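Local coordinates for putative glucarate dehydratase (Pseudomonas fluorescens, PDB 4IT1), which probably dehydrates D-glucarate to 5-dehydro-4-deoxy-D-glucarate, as a magnesium-binding member of the mandelate racemase/muconate lactonizing enzyme family, at residues D296-V304 with T327-L337. Numbering follows the deposited sequence.
Sequences DFDEFRRSV and TLAKMCDTFGL
Met-331 O takes the helical hydrogen bond of Phe-335 N at 3.0 Å and also lies at the edge of the Phe-300 ring, 3.6 Å from CZ. That ring is the main link between helices 297-306 and 322-334, neighbouring, nearly parallel helices in the outer layer of the enolase-type β/α barrel, packed round strand 311-314. With CG anti to its backbone N (chi1 178°), Phe-300 reaches across toward helix 322-334 and turns its CE1 edge to the face of Phe-335, in an offset edge-to-face pair with planes at 79°. A flat ring suits this place because its edge serves Met-331 O and Phe-335, while Met-331 SD lies above its face at a distance. Leu-328 CD1 comes to 3.7 Å from CD2 and Leu-337 CD1 to 3.7 Å from CE2. Were Phe-300 cut back to an alanine, Phe-335 would probably lose its edge-on partner and a gap would open beside Met-331 and the two leucines. Met-331 SD also meets the edge of Phe-297, 3.7 Å from CE1, and the bend at chi3 (78°) carries its CE to 3.7 Å from Phe-300 CE1. Branched Val-304 lays CG1 against Phe-335 CD2 at 3.5 Å. Phe-335 also meets Phe-335 of the second subunit. No hydrogen bond joins the segments, so apolar, aromatic and sulfur contacts hold these helices together at the dimer interface.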
# COMPACT_ATOMS: atom_id res chain seq x y z
N ASP A 296 -4.97 -4.92 -13.03
CA ASP A 296 -4.59 -5.64 -11.80
C ASP A 296 -3.08 -5.59 -11.61
O ASP A 296 -2.35 -5.09 -12.47
CB ASP A 296 -5.12 -7.09 -11.78
CG ASP A 296 -4.39 -8.02 -12.76
OD1 ASP A 296 -3.14 -7.96 -12.90
OD2 ASP A 296 -5.07 -8.85 -13.39
N PHE A 297 -2.60 -6.11 -10.48
CA PHE A 297 -1.20 -5.96 -10.12
C PHE A 297 -0.20 -6.67 -11.03
O PHE A 297 0.91 -6.19 -11.23
CB PHE A 297 -0.99 -6.28 -8.64
CG PHE A 297 -1.57 -5.24 -7.71
CD1 PHE A 297 -0.86 -4.08 -7.41
CD2 PHE A 297 -2.84 -5.41 -7.16
CE1 PHE A 297 -1.40 -3.12 -6.57
CE2 PHE A 297 -3.38 -4.45 -6.31
CZ PHE A 297 -2.66 -3.30 -6.02
N ASP A 298 -0.61 -7.81 -11.59
CA ASP A 298 0.25 -8.54 -12.53
C ASP A 298 0.38 -7.79 -13.84
O ASP A 298 1.47 -7.70 -14.40
CB ASP A 298 -0.29 -9.95 -12.77
CG ASP A 298 -0.41 -10.76 -11.50
OD1 ASP A 298 0.59 -10.83 -10.74
OD2 ASP A 298 -1.49 -11.32 -11.25
N GLU A 299 -0.73 -7.24 -14.32
CA GLU A 299 -0.71 -6.39 -15.51
C GLU A 299 0.17 -5.16 -15.32
O GLU A 299 0.86 -4.73 -16.25
CB GLU A 299 -2.14 -6.01 -15.91
CG GLU A 299 -2.97 -7.21 -16.38
CD GLU A 299 -4.42 -6.87 -16.69
OE1 GLU A 299 -5.21 -7.80 -16.98
OE2 GLU A 299 -4.79 -5.67 -16.65
N PHE A 300 0.16 -4.60 -14.10
CA PHE A 300 0.99 -3.45 -13.75
C PHE A 300 2.47 -3.79 -13.96
O PHE A 300 3.18 -3.04 -14.62
CB PHE A 300 0.72 -2.99 -12.31
CG PHE A 300 1.57 -1.83 -11.85
CD1 PHE A 300 2.88 -2.02 -11.38
CD2 PHE A 300 1.06 -0.53 -11.85
CE1 PHE A 300 3.65 -0.95 -10.96
CE2 PHE A 300 1.83 0.55 -11.42
CZ PHE A 300 3.12 0.34 -10.98
N ARG A 301 2.89 -4.94 -13.42
CA ARG A 301 4.26 -5.45 -13.56
C ARG A 301 4.67 -5.61 -15.02
O ARG A 301 5.77 -5.22 -15.42
CB ARG A 301 4.40 -6.80 -12.81
CG ARG A 301 5.78 -7.47 -12.88
CD ARG A 301 5.85 -8.84 -12.20
NE ARG A 301 5.01 -9.82 -12.91
CZ ARG A 301 3.83 -10.29 -12.49
NH1 ARG A 301 3.31 -9.90 -11.32
NH2 ARG A 301 3.17 -11.17 -13.23
N ARG A 302 3.79 -6.21 -15.82
CA ARG A 302 4.10 -6.44 -17.23
C ARG A 302 4.11 -5.11 -18.00
O ARG A 302 4.89 -4.94 -18.93
CB ARG A 302 3.12 -7.45 -17.86
CG ARG A 302 3.25 -8.87 -17.29
CD ARG A 302 2.55 -9.93 -18.14
NE ARG A 302 1.08 -9.83 -18.10
CZ ARG A 302 0.29 -10.40 -17.19
NH1 ARG A 302 0.79 -11.14 -16.20
NH2 ARG A 302 -1.02 -10.23 -17.27
N SER A 303 3.26 -4.17 -17.59
CA SER A 303 3.24 -2.86 -18.25
C SER A 303 4.53 -2.11 -18.00
O SER A 303 5.11 -1.52 -18.91
CB SER A 303 2.08 -2.00 -17.77
OG SER A 303 2.00 -0.82 -18.53
N VAL A 304 4.98 -2.15 -16.75
CA VAL A 304 6.16 -1.43 -16.32
C VAL A 304 7.41 -1.96 -17.02
O VAL A 304 8.36 -1.21 -17.25
CB VAL A 304 6.29 -1.48 -14.78
CG1 VAL A 304 7.75 -1.44 -14.33
CG2 VAL A 304 5.48 -0.36 -14.15
N THR A 327 -2.36 1.44 -2.37
CA THR A 327 -1.18 0.68 -2.79
C THR A 327 -0.89 0.95 -4.26
O THR A 327 0.24 1.29 -4.60
CB THR A 327 -1.36 -0.82 -2.56
OG1 THR A 327 -1.70 -1.03 -1.19
CG2 THR A 327 -0.06 -1.56 -2.85
N LEU A 328 -1.90 0.84 -5.11
CA LEU A 328 -1.71 1.14 -6.52
C LEU A 328 -1.17 2.57 -6.73
O LEU A 328 -0.22 2.76 -7.49
CB LEU A 328 -2.98 0.91 -7.36
CG LEU A 328 -2.83 1.31 -8.84
CD1 LEU A 328 -1.75 0.51 -9.60
CD2 LEU A 328 -4.17 1.23 -9.56
N ALA A 329 -1.78 3.56 -6.08
CA ALA A 329 -1.35 4.96 -6.25
C ALA A 329 0.13 5.12 -5.90
O ALA A 329 0.89 5.76 -6.63
CB ALA A 329 -2.21 5.90 -5.43
N LYS A 330 0.53 4.50 -4.80
CA LYS A 330 1.91 4.51 -4.33
C LYS A 330 2.84 3.84 -5.33
O LYS A 330 3.98 4.29 -5.54
CB LYS A 330 1.99 3.82 -2.96
CG LYS A 330 3.36 3.80 -2.32
CD LYS A 330 3.86 5.21 -2.03
CE LYS A 330 5.21 5.17 -1.34
NZ LYS A 330 5.82 6.52 -1.27
N MET A 331 2.36 2.77 -5.95
CA MET A 331 3.14 2.03 -6.94
C MET A 331 3.33 2.84 -8.21
O MET A 331 4.42 2.84 -8.78
CB MET A 331 2.50 0.68 -7.26
CG MET A 331 2.68 -0.37 -6.17
SD MET A 331 2.10 -2.02 -6.64
CE MET A 331 3.44 -2.61 -7.67
N CYS A 332 2.28 3.53 -8.64
CA CYS A 332 2.38 4.44 -9.78
C CYS A 332 3.41 5.53 -9.52
O CYS A 332 4.24 5.84 -10.38
CB CYS A 332 1.03 5.08 -10.08
SG CYS A 332 -0.21 3.94 -10.72
N ASP A 333 3.36 6.10 -8.31
CA ASP A 333 4.32 7.11 -7.88
C ASP A 333 5.74 6.55 -7.98
O ASP A 333 6.65 7.24 -8.42
CB ASP A 333 4.03 7.57 -6.45
CG ASP A 333 4.99 8.68 -5.98
OD1 ASP A 333 4.83 9.83 -6.42
OD2 ASP A 333 5.88 8.39 -5.17
N THR A 334 5.90 5.30 -7.57
CA THR A 334 7.20 4.65 -7.55
C THR A 334 7.76 4.44 -8.95
O THR A 334 8.97 4.55 -9.17
CB THR A 334 7.12 3.33 -6.78
OG1 THR A 334 6.76 3.61 -5.43
CG2 THR A 334 8.44 2.59 -6.79
N PHE A 335 6.87 4.16 -9.89
CA PHE A 335 7.28 3.83 -11.25
C PHE A 335 7.04 4.98 -12.21
O PHE A 335 7.15 4.82 -13.42
CB PHE A 335 6.62 2.53 -11.73
CG PHE A 335 7.16 1.31 -11.04
CD1 PHE A 335 6.60 0.85 -9.85
CD2 PHE A 335 8.25 0.62 -11.58
CE1 PHE A 335 7.11 -0.27 -9.21
CE2 PHE A 335 8.77 -0.50 -10.94
CZ PHE A 335 8.19 -0.95 -9.75
N GLY A 336 6.74 6.15 -11.66
CA GLY A 336 6.64 7.37 -12.45
C GLY A 336 5.42 7.43 -13.34
O GLY A 336 5.47 8.00 -14.42
N LEU A 337 4.31 6.85 -12.89
CA LEU A 337 3.08 6.84 -13.67
C LEU A 337 2.07 7.78 -13.04
O LEU A 337 2.00 7.89 -11.82
CB LEU A 337 2.49 5.42 -13.74
CG LEU A 337 3.37 4.24 -14.18
CD1 LEU A 337 2.57 2.95 -14.14
CD2 LEU A 337 3.98 4.44 -15.57